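3-keto-5-aminohexanoate cleavage enzyme (Burkholderia xenovorans LB400, PDB 3E49) probably cleaves beta-keto acids such as 3-keto-5-aminohexanoate, using a zinc ion bound in a TIM-barrel fold. Local coordinates at residues L72-I83 against L303-F311; R98-M106 against F157-N165. All coordinates share one frame; numbering follows the deposited sequence.

Contact 1. Residues L72-I83 against L303-F311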
loop_
_atom_site.group_PDB
_atom_site.type_symbol
_atom_site.label_atom_id
_atom_site.label_comp_id
_atom_site.label_asym_id
_atom_site.label_seq_id
_atom_site.Cartn_x
_atom_site.Cartn_y
_atom_site.Cartn_z
ATOM N N LEU A 72 12.560 -5.338 40.929
ATOM C CA LEU A 72 11.254 -4.718 40.776
ATOM C C LEU A 72 11.013 -3.635 41.823
ATOM O O LEU A 72 10.725 -2.505 41.472
ATOM C CB LEU A 72 10.126 -5.754 40.683
ATOM C CG LEU A 72 10.050 -6.619 39.416
ATOM C CD1 LEU A 72 8.870 -7.533 39.463
ATOM C CD2 LEU A 72 9.991 -5.742 38.151
ATOM N N PRO A 73 11.180 -3.957 43.110
ATOM C CA PRO A 73 11.019 -2.928 44.138
ATOM C C PRO A 73 12.022 -1.804 44.028
ATOM O O PRO A 73 11.669 -0.657 44.296
ATOM C CB PRO A 73 11.238 -3.702 45.445
ATOM C CG PRO A 73 10.982 -5.082 45.124
ATOM C CD PRO A 73 11.440 -5.278 43.713
ATOM N N ARG A 74 13.257 -2.124 43.603
ATOM C CA ARG A 74 14.293 -1.106 43.414
ATOM C C ARG A 74 13.844 -0.129 42.317
ATOM O O ARG A 74 13.952 1.077 42.484
ATOM C CB ARG A 74 15.624 -1.763 43.043
ATOM C CG ARG A 74 16.839 -0.835 42.958
ATOM C CD ARG A 74 17.354 -0.371 44.341
ATOM N N ILE A 75 13.339 -0.667 41.200
ATOM C CA ILE A 75 12.854 0.177 40.108
ATOM C C ILE A 75 11.653 1.029 40.581
ATOM O O ILE A 75 11.672 2.248 40.473
ATOM C CB ILE A 75 12.498 -0.651 38.862
ATOM C CG1 ILE A 75 13.744 -1.305 38.271
ATOM C CG2 ILE A 75 11.849 0.258 37.794
ATOM C CD1 ILE A 75 13.426 -2.393 37.238
ATOM N N LYS A 76 10.637 0.381 41.135
ATOM C CA LYS A 76 9.417 1.075 41.632
ATOM C C LYS A 76 9.675 2.219 42.651
ATOM O O LYS A 76 8.969 3.241 42.671
ATOM C CB LYS A 76 8.445 0.037 42.206
ATOM C CG LYS A 76 7.188 0.605 42.832
ATOM C CD LYS A 76 6.280 -0.499 43.315
ATOM C CE LYS A 76 5.081 0.097 44.060
ATOM N NZ LYS A 76 4.077 -0.935 44.431
ATOM N N SER A 77 10.709 2.054 43.470
ATOM C CA SER A 77 11.046 3.050 44.485
ATOM C C SER A 77 11.778 4.244 43.902
ATOM O O SER A 77 11.795 5.312 44.490
ATOM C CB SER A 77 11.909 2.426 45.595
ATOM O OG SER A 77 13.141 1.941 45.094
ATOM N N ASN A 78 12.388 4.058 42.740
ATOM C CA ASN A 78 13.159 5.120 42.126
ATOM C C ASN A 78 12.556 5.797 40.909
ATOM O O ASN A 78 13.061 6.836 40.461
ATOM C CB ASN A 78 14.558 4.568 41.845
ATOM C CG ASN A 78 15.336 4.328 43.135
ATOM O OD1 ASN A 78 15.857 5.271 43.725
ATOM N ND2 ASN A 78 15.387 3.081 43.591
ATOM N N THR A 79 11.480 5.243 40.379
ATOM C CA THR A 79 10.836 5.858 39.227
ATOM C C THR A 79 9.381 5.457 39.145
ATOM O O THR A 79 9.020 4.372 39.595
ATOM C CB THR A 79 11.571 5.481 37.871
ATOM O OG1 THR A 79 10.895 6.087 36.764
ATOM C CG2 THR A 79 11.617 3.986 37.668
ATOM N N ASP A 80 8.558 6.335 38.555
ATOM C CA ASP A 80 7.143 6.025 38.284
ATOM C C ASP A 80 6.949 5.349 36.943
ATOM O O ASP A 80 5.829 5.055 36.555
ATOM C CB ASP A 80 6.278 7.282 38.330
ATOM C CG ASP A 80 6.070 7.770 39.741
ATOM O OD1 ASP A 80 6.163 6.897 40.664
ATOM O OD2 ASP A 80 5.807 8.995 39.933
ATOM N N ALA A 81 8.036 5.086 36.232
ATOM C CA ALA A 81 7.926 4.448 34.956
ATOM C C ALA A 81 7.138 3.163 35.137
ATOM O O ALA A 81 7.350 2.428 36.105
ATOM C CB ALA A 81 9.336 4.165 34.384
ATOM N N VAL A 82 6.221 2.877 34.215
ATOM C CA VAL A 82 5.411 1.664 34.250
ATOM C C VAL A 82 6.251 0.385 34.045
ATOM O O VAL A 82 7.004 0.260 33.063
ATOM C CB VAL A 82 4.319 1.654 33.131
ATOM C CG1 VAL A 82 3.417 0.435 33.290
ATOM C CG2 VAL A 82 3.522 2.938 33.099
ATOM N N ILE A 83 6.091 -0.570 34.960
ATOM C CA ILE A 83 6.779 -1.848 34.892
ATOM C C ILE A 83 5.965 -2.821 34.028
ATOM O O ILE A 83 4.780 -3.105 34.269
ATOM C CB ILE A 83 7.056 -2.407 36.316
ATOM C CG1 ILE A 83 8.089 -1.517 36.987
ATOM C CG2 ILE A 83 7.489 -3.880 36.267
ATOM C CD1 ILE A 83 8.356 -1.824 38.420
ATOM N N LEU A 303 -4.164 2.186 32.337
ATOM C CA LEU A 303 -3.455 1.346 33.305
ATOM C C LEU A 303 -3.971 1.517 34.762
ATOM O O LEU A 303 -4.516 2.558 35.114
ATOM C CB LEU A 303 -1.956 1.607 33.205
ATOM C CG LEU A 303 -1.294 1.225 31.855
ATOM C CD1 LEU A 303 0.198 1.396 32.008
ATOM C CD2 LEU A 303 -1.646 -0.190 31.440
ATOM N N LYS A 304 -3.781 0.477 35.583
ATOM C CA LYS A 304 -4.343 0.446 36.953
ATOM C C LYS A 304 -3.650 1.289 38.040
ATOM O O LYS A 304 -4.250 1.573 39.087
ATOM C CB LYS A 304 -4.501 -0.995 37.407
ATOM C CG LYS A 304 -3.213 -1.763 37.633
ATOM C CD LYS A 304 -3.518 -3.189 38.078
ATOM C CE LYS A 304 -2.270 -4.028 38.096
ATOM N NZ LYS A 304 -2.457 -5.396 38.721
ATOM N N GLY A 305 -2.416 1.722 37.810
ATOM C CA GLY A 305 -1.719 2.550 38.790
ATOM C C GLY A 305 -0.546 1.827 39.425
ATOM O O GLY A 305 -0.623 0.616 39.690
ATOM N N PRO A 306 0.528 2.582 39.708
ATOM C CA PRO A 306 1.812 2.071 40.185
ATOM C C PRO A 306 1.772 1.383 41.521
ATOM O O PRO A 306 2.700 0.648 41.858
ATOM C CB PRO A 306 2.679 3.333 40.287
ATOM C CG PRO A 306 1.734 4.458 40.373
ATOM C CD PRO A 306 0.521 4.052 39.610
ATOM N N GLN A 307 0.733 1.654 42.298
ATOM C CA GLN A 307 0.617 1.069 43.607
ATOM C C GLN A 307 -0.259 -0.157 43.568
ATOM O O GLN A 307 -0.198 -0.971 44.472
ATOM C CB GLN A 307 0.114 2.109 44.618
ATOM C CG GLN A 307 1.002 3.377 44.694
ATOM C CD GLN A 307 2.488 3.087 45.006
ATOM O OE1 GLN A 307 2.828 2.119 45.710
ATOM N NE2 GLN A 307 3.375 3.940 44.487
ATOM N N ASN A 308 -1.022 -0.337 42.499
ATOM C CA ASN A 308 -1.859 -1.521 42.338
ATOM C C ASN A 308 -1.124 -2.727 41.751
ATOM O O ASN A 308 -1.635 -3.430 40.887
ATOM C CB ASN A 308 -3.069 -1.149 41.505
ATOM C CG ASN A 308 -3.968 -0.174 42.227
ATOM O OD1 ASN A 308 -4.383 -0.444 43.343
ATOM N ND2 ASN A 308 -4.262 0.957 41.610
ATOM N N VAL A 309 0.073 -2.985 42.256
ATOM C CA VAL A 309 0.870 -4.124 41.807
ATOM C C VAL A 309 1.333 -4.924 43.021
ATOM O O VAL A 309 1.351 -4.397 44.132
ATOM C CB VAL A 309 2.076 -3.657 40.956
ATOM C CG1 VAL A 309 1.588 -2.840 39.715
ATOM C CG2 VAL A 309 3.034 -2.839 41.787
ATOM N N ASN A 310 1.702 -6.179 42.811
ATOM C CA ASN A 310 2.153 -7.037 43.902
ATOM C C ASN A 310 3.691 -7.064 44.057
ATOM O O ASN A 310 4.338 -8.109 43.944
ATOM C CB ASN A 310 1.573 -8.450 43.743
ATOM C CG ASN A 310 1.793 -9.316 44.968
ATOM O OD1 ASN A 310 1.863 -8.810 46.070
ATOM N ND2 ASN A 310 1.918 -10.612 44.774
ATOM N N PHE A 311 4.258 -5.893 44.288
ATOM C CA PHE A 311 5.683 -5.746 44.594
ATOM C C PHE A 311 5.873 -4.302 45.004
ATOM O O PHE A 311 4.889 -3.549 45.062
ATOM C CB PHE A 311 6.605 -6.102 43.411
ATOM C CG PHE A 311 6.336 -5.306 42.162
ATOM C CD1 PHE A 311 6.971 -4.092 41.946
ATOM C CD2 PHE A 311 5.430 -5.774 41.215
ATOM C CE1 PHE A 311 6.696 -3.357 40.816
ATOM C CE2 PHE A 311 5.150 -5.045 40.097
ATOM C CZ PHE A 311 5.774 -3.830 39.892
ATOM O OXT PHE A 311 6.998 -3.847 45.262
#

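Contact 2. Residues R98-M106 against F157-N165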
loop_
_atom_site.group_PDB
_atom_site.type_symbol
_atom_site.label_atom_id
_atom_site.label_comp_id
_atom_site.label_asym_id
_atom_site.label_seq_id
_atom_site.Cartn_x
_atom_site.Cartn_y
_atom_site.Cartn_z
ATOM N N ARG A 98 6.288 -19.644 32.003
ATOM C CA ARG A 98 6.285 -18.353 31.324
ATOM C C ARG A 98 5.418 -17.330 32.064
ATOM O O ARG A 98 5.834 -16.189 32.226
ATOM C CB ARG A 98 5.888 -18.515 29.842
ATOM C CG ARG A 98 7.088 -18.826 28.939
ATOM C CD ARG A 98 6.720 -19.395 27.553
ATOM N NE ARG A 98 6.228 -18.382 26.611
ATOM C CZ ARG A 98 4.947 -18.150 26.302
ATOM N NH1 ARG A 98 3.954 -18.857 26.843
ATOM N NH2 ARG A 98 4.652 -17.194 25.428
ATOM N N LEU A 99 4.265 -17.757 32.562
ATOM C CA LEU A 99 3.347 -16.852 33.258
ATOM C C LEU A 99 3.578 -16.559 34.725
ATOM O O LEU A 99 2.925 -15.673 35.276
ATOM C CB LEU A 99 1.910 -17.358 33.114
ATOM C CG LEU A 99 1.081 -16.858 31.931
ATOM C CD1 LEU A 99 -0.212 -17.669 31.812
ATOM C CD2 LEU A 99 0.767 -15.354 32.123
ATOM N N ARG A 100 4.496 -17.251 35.386
ATOM C CA ARG A 100 4.644 -17.020 36.834
ATOM C C ARG A 100 4.934 -15.589 37.286
ATOM O O ARG A 100 4.329 -15.107 38.236
ATOM C CB ARG A 100 5.631 -18.001 37.465
ATOM C CG ARG A 100 5.073 -19.399 37.553
ATOM C CD ARG A 100 5.830 -20.236 38.583
ATOM N NE ARG A 100 5.323 -21.615 38.641
ATOM C CZ ARG A 100 5.890 -22.673 38.064
ATOM N NH1 ARG A 100 7.018 -22.559 37.369
ATOM N NH2 ARG A 100 5.320 -23.865 38.190
ATOM N N PRO A 101 5.886 -14.911 36.639
ATOM C CA PRO A 101 6.157 -13.537 37.033
ATOM C C PRO A 101 4.944 -12.598 36.938
ATOM O O PRO A 101 4.652 -11.872 37.890
ATOM C CB PRO A 101 7.277 -13.117 36.061
ATOM C CG PRO A 101 7.943 -14.384 35.719
ATOM C CD PRO A 101 6.831 -15.369 35.610
ATOM N N ALA A 102 4.231 -12.650 35.822
ATOM C CA ALA A 102 3.081 -11.794 35.603
ATOM C C ALA A 102 1.966 -12.137 36.577
ATOM O O ALA A 102 1.348 -11.242 37.176
ATOM C CB ALA A 102 2.590 -11.964 34.164
ATOM N N THR A 103 1.712 -13.442 36.725
ATOM C CA THR A 103 0.632 -13.908 37.611
ATOM C C THR A 103 0.968 -13.627 39.069
ATOM O O THR A 103 0.075 -13.298 39.840
ATOM C CB THR A 103 0.238 -15.395 37.358
ATOM O OG1 THR A 103 1.402 -16.206 37.350
ATOM C CG2 THR A 103 -0.416 -15.566 35.995
ATOM N N HIS A 104 2.251 -13.688 39.435
ATOM C CA HIS A 104 2.658 -13.395 40.803
ATOM C C HIS A 104 2.750 -11.906 41.124
ATOM O O HIS A 104 2.250 -11.438 42.169
ATOM C CB HIS A 104 4.006 -14.032 41.138
ATOM C CG HIS A 104 4.507 -13.651 42.498
ATOM N ND1 HIS A 104 4.159 -14.343 43.640
ATOM C CD2 HIS A 104 5.276 -12.616 42.905
ATOM C CE1 HIS A 104 4.722 -13.763 44.686
ATOM N NE2 HIS A 104 5.403 -12.712 44.269
ATOM N N TYR A 105 3.428 -11.164 40.253
ATOM C CA TYR A 105 3.668 -9.747 40.489
ATOM C C TYR A 105 2.509 -8.825 40.123
ATOM O O TYR A 105 2.434 -7.704 40.634
ATOM C CB TYR A 105 4.981 -9.314 39.824
ATOM C CG TYR A 105 6.235 -9.928 40.486
ATOM C CD1 TYR A 105 6.603 -9.563 41.770
ATOM C CD2 TYR A 105 7.056 -10.820 39.802
ATOM C CE1 TYR A 105 7.716 -10.092 42.385
ATOM C CE2 TYR A 105 8.182 -11.353 40.409
ATOM C CZ TYR A 105 8.503 -10.981 41.705
ATOM O OH TYR A 105 9.609 -11.496 42.318
HETATM N N MSE A 106 1.609 -9.326 39.280
HETATM C CA MSE A 106 0.450 -8.588 38.816
HETATM C C MSE A 106 0.799 -7.183 38.371
HETATM O O MSE A 106 0.266 -6.196 38.888
HETATM C CB MSE A 106 -0.596 -8.559 39.927
HETATM C CG MSE A 106 -0.998 -9.959 40.310
HETATM SE SE MSE A 106 -2.238 -9.966 41.827
HETATM C CE MSE A 106 -2.249 -11.813 42.111
ATOM N N PHE A 157 -5.862 -18.080 27.712
ATOM C CA PHE A 157 -5.498 -18.306 29.108
ATOM C C PHE A 157 -4.819 -17.097 29.717
ATOM O O PHE A 157 -5.164 -16.668 30.830
ATOM C CB PHE A 157 -4.618 -19.556 29.224
ATOM C CG PHE A 157 -4.276 -19.904 30.632
ATOM C CD1 PHE A 157 -5.166 -20.626 31.407
ATOM C CD2 PHE A 157 -3.106 -19.442 31.208
ATOM C CE1 PHE A 157 -4.864 -20.922 32.727
ATOM C CE2 PHE A 157 -2.795 -19.730 32.526
ATOM C CZ PHE A 157 -3.673 -20.482 33.284
ATOM N N ILE A 158 -3.853 -16.522 29.002
ATOM C CA ILE A 158 -3.145 -15.333 29.505
ATOM C C ILE A 158 -4.115 -14.151 29.673
ATOM O O ILE A 158 -4.094 -13.445 30.683
ATOM C CB ILE A 158 -1.981 -14.960 28.558
ATOM C CG1 ILE A 158 -0.947 -16.088 28.549
ATOM C CG2 ILE A 158 -1.336 -13.657 28.997
ATOM C CD1 ILE A 158 0.036 -16.065 27.399
ATOM N N LEU A 159 -4.997 -13.958 28.707
ATOM C CA LEU A 159 -5.915 -12.824 28.767
ATOM C C LEU A 159 -6.813 -12.946 29.977
ATOM O O LEU A 159 -7.058 -11.964 30.676
ATOM C CB LEU A 159 -6.782 -12.738 27.498
ATOM C CG LEU A 159 -6.093 -12.364 26.184
ATOM C CD1 LEU A 159 -7.022 -12.570 24.965
ATOM C CD2 LEU A 159 -5.568 -10.920 26.264
ATOM N N LYS A 160 -7.320 -14.150 30.206
ATOM C CA LYS A 160 -8.219 -14.382 31.339
ATOM C C LYS A 160 -7.484 -14.270 32.655
ATOM O O LYS A 160 -7.925 -13.556 33.556
ATOM C CB LYS A 160 -8.871 -15.768 31.218
ATOM C CG LYS A 160 -9.721 -16.181 32.409
ATOM N N THR A 161 -6.343 -14.943 32.752
ATOM C CA THR A 161 -5.590 -14.993 34.003
ATOM C C THR A 161 -4.998 -13.658 34.419
ATOM O O THR A 161 -5.343 -13.104 35.485
ATOM C CB THR A 161 -4.520 -16.099 33.907
ATOM O OG1 THR A 161 -5.205 -17.332 33.648
ATOM C CG2 THR A 161 -3.762 -16.234 35.189
ATOM N N CYS A 162 -4.136 -13.116 33.573
ATOM C CA CYS A 162 -3.508 -11.829 33.865
ATOM C C CYS A 162 -4.544 -10.715 33.824
ATOM O O CYS A 162 -4.524 -9.827 34.653
ATOM C CB CYS A 162 -2.344 -11.562 32.902
ATOM S SG CYS A 162 -1.015 -12.731 33.107
ATOM N N GLY A 163 -5.467 -10.794 32.881
ATOM C CA GLY A 163 -6.530 -9.797 32.770
ATOM C C GLY A 163 -7.289 -9.659 34.071
ATOM O O GLY A 163 -7.573 -8.544 34.524
ATOM N N GLY A 164 -7.583 -10.811 34.683
ATOM C CA GLY A 164 -8.252 -10.852 35.970
ATOM C C GLY A 164 -7.514 -10.131 37.074
ATOM O O GLY A 164 -8.120 -9.740 38.072
ATOM N N ASN A 165 -6.207 -9.932 36.940
ATOM C CA ASN A 165 -5.460 -9.239 37.970
ATOM C C ASN A 165 -5.317 -7.762 37.646
ATOM O O ASN A 165 -4.488 -7.111 38.249
ATOM C CB ASN A 165 -4.048 -9.820 38.117
ATOM C CG ASN A 165 -4.030 -11.273 38.546
ATOM O OD1 ASN A 165 -4.836 -11.694 39.363
ATOM N ND2 ASN A 165 -3.087 -12.055 37.990
HETATM O O HOH W 1 -1.306 -10.715 36.192
#

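Contact 1. Residues L72-I83 against L303-F311
The carboxyl-terminal tail of this TIM barrel, Leu303-Phe311, runs back over helix 71-78 and the start of strand 82-85, and Phe311 provides the larger part of the tail's share, against Lys76 on the helix. Leu72 and Val309 sit on opposite faces of the Phe311 ring, both toward its rim. The CB of Leu72 makes an off-centre CH-pi contact, 4.2 Å from the centroid of the Phe311 ring. Ile83 comes from the opposite direction, its CD1 3.3 Å from CE1 of Phe311. With chi1 57°, the ring of Phe311 lies between its own backbone N and carbonyl carbon, turned back to the helix while the terminal carboxylate stays beside Lys76. The extended Lys76 chain passes the Phe311 side chain obliquely, CD 3.8 Å from Phe311 CE1, and its NZ donates to Phe311 O at 2.8 Å, tilted 24° from the carboxylate plane. A weak second bond from Lys76 NZ reaches Pro306 O, in the type I turn Gly305-Asn308, at 3.3 Å. Further along, Val82 CG1 and Leu303 CD1 meet tip to tip at 3.6 Å. Helix 294-301 borders this end through Arg298, which touches Val82, Leu303 and Pro306, while strand 48-54 packs against Leu72 and Ile83 through Leu51.

Contact 2. Residues R98-M106 against F157-N165
A chi1 of 50° places Thr103 OG1 between its own backbone N and carbonyl carbon, where it bonds to Leu99 O at 2.6 Å, and CG2 is left to touch Thr161 CG2 at 3.5 Å, the two side chains crossing obliquely. On the facing helix Thr161 does likewise: its OG1 beside the backbone N (chi1 -59°) donates to Phe157 O and its CG2 turns to Thr103. Each threonine thus returns its hydroxyl to its own helix and offers a methyl to the other. Toward the amino-terminal end Leu99 uses both branches. Its CD1 meets the Phe157 ring at the edge, in plane, 3.4 Å from CE2, and also touches Ile158 CG1. Its CD2 lies 3.3 Å from Cys162 SG, which Ala102 CB approaches at 3.8 Å. At the carboxyl ends the side chains of selenomethionine Met106 and Asn165 cross at about a right angle, Met106 CG 3.7 Å from Asn165 CG. A water there donates to Ala102 O and accepts from Asn165 ND2, 2.9 Å each. The helix axes, 9.8 Å apart and 27° from parallel, suit neighbouring outer helices of a TIM barrel; Ile158 and Cys162 rest on Phe169 of strand 168-173, and Ile158 also on Leu112 of strand 109-113.

Both contacts are partly buried, their centres about 16 Å apart; contact 2 joins helices outside the barrel, while contact 1 also reaches the start of strand 82-85. Contact 2 relies on mostly apolar packing with one bridging water, whereas contact 1 adds a lysine-to-carboxylate bond where the chain ends, on a more irregular, loop-built surface. Along the sequence contact 2 is nested within the loop that contact 1 closes, and strand 82-85 leads on to helix 95-105. The tail also ties the two together: Lys304 NZ probably bonds to Asn165 O at 2.7 Å and Asn310 ND2 to His104 O, so 303-311 is held at the carboxyl ends of both helices of contact 2.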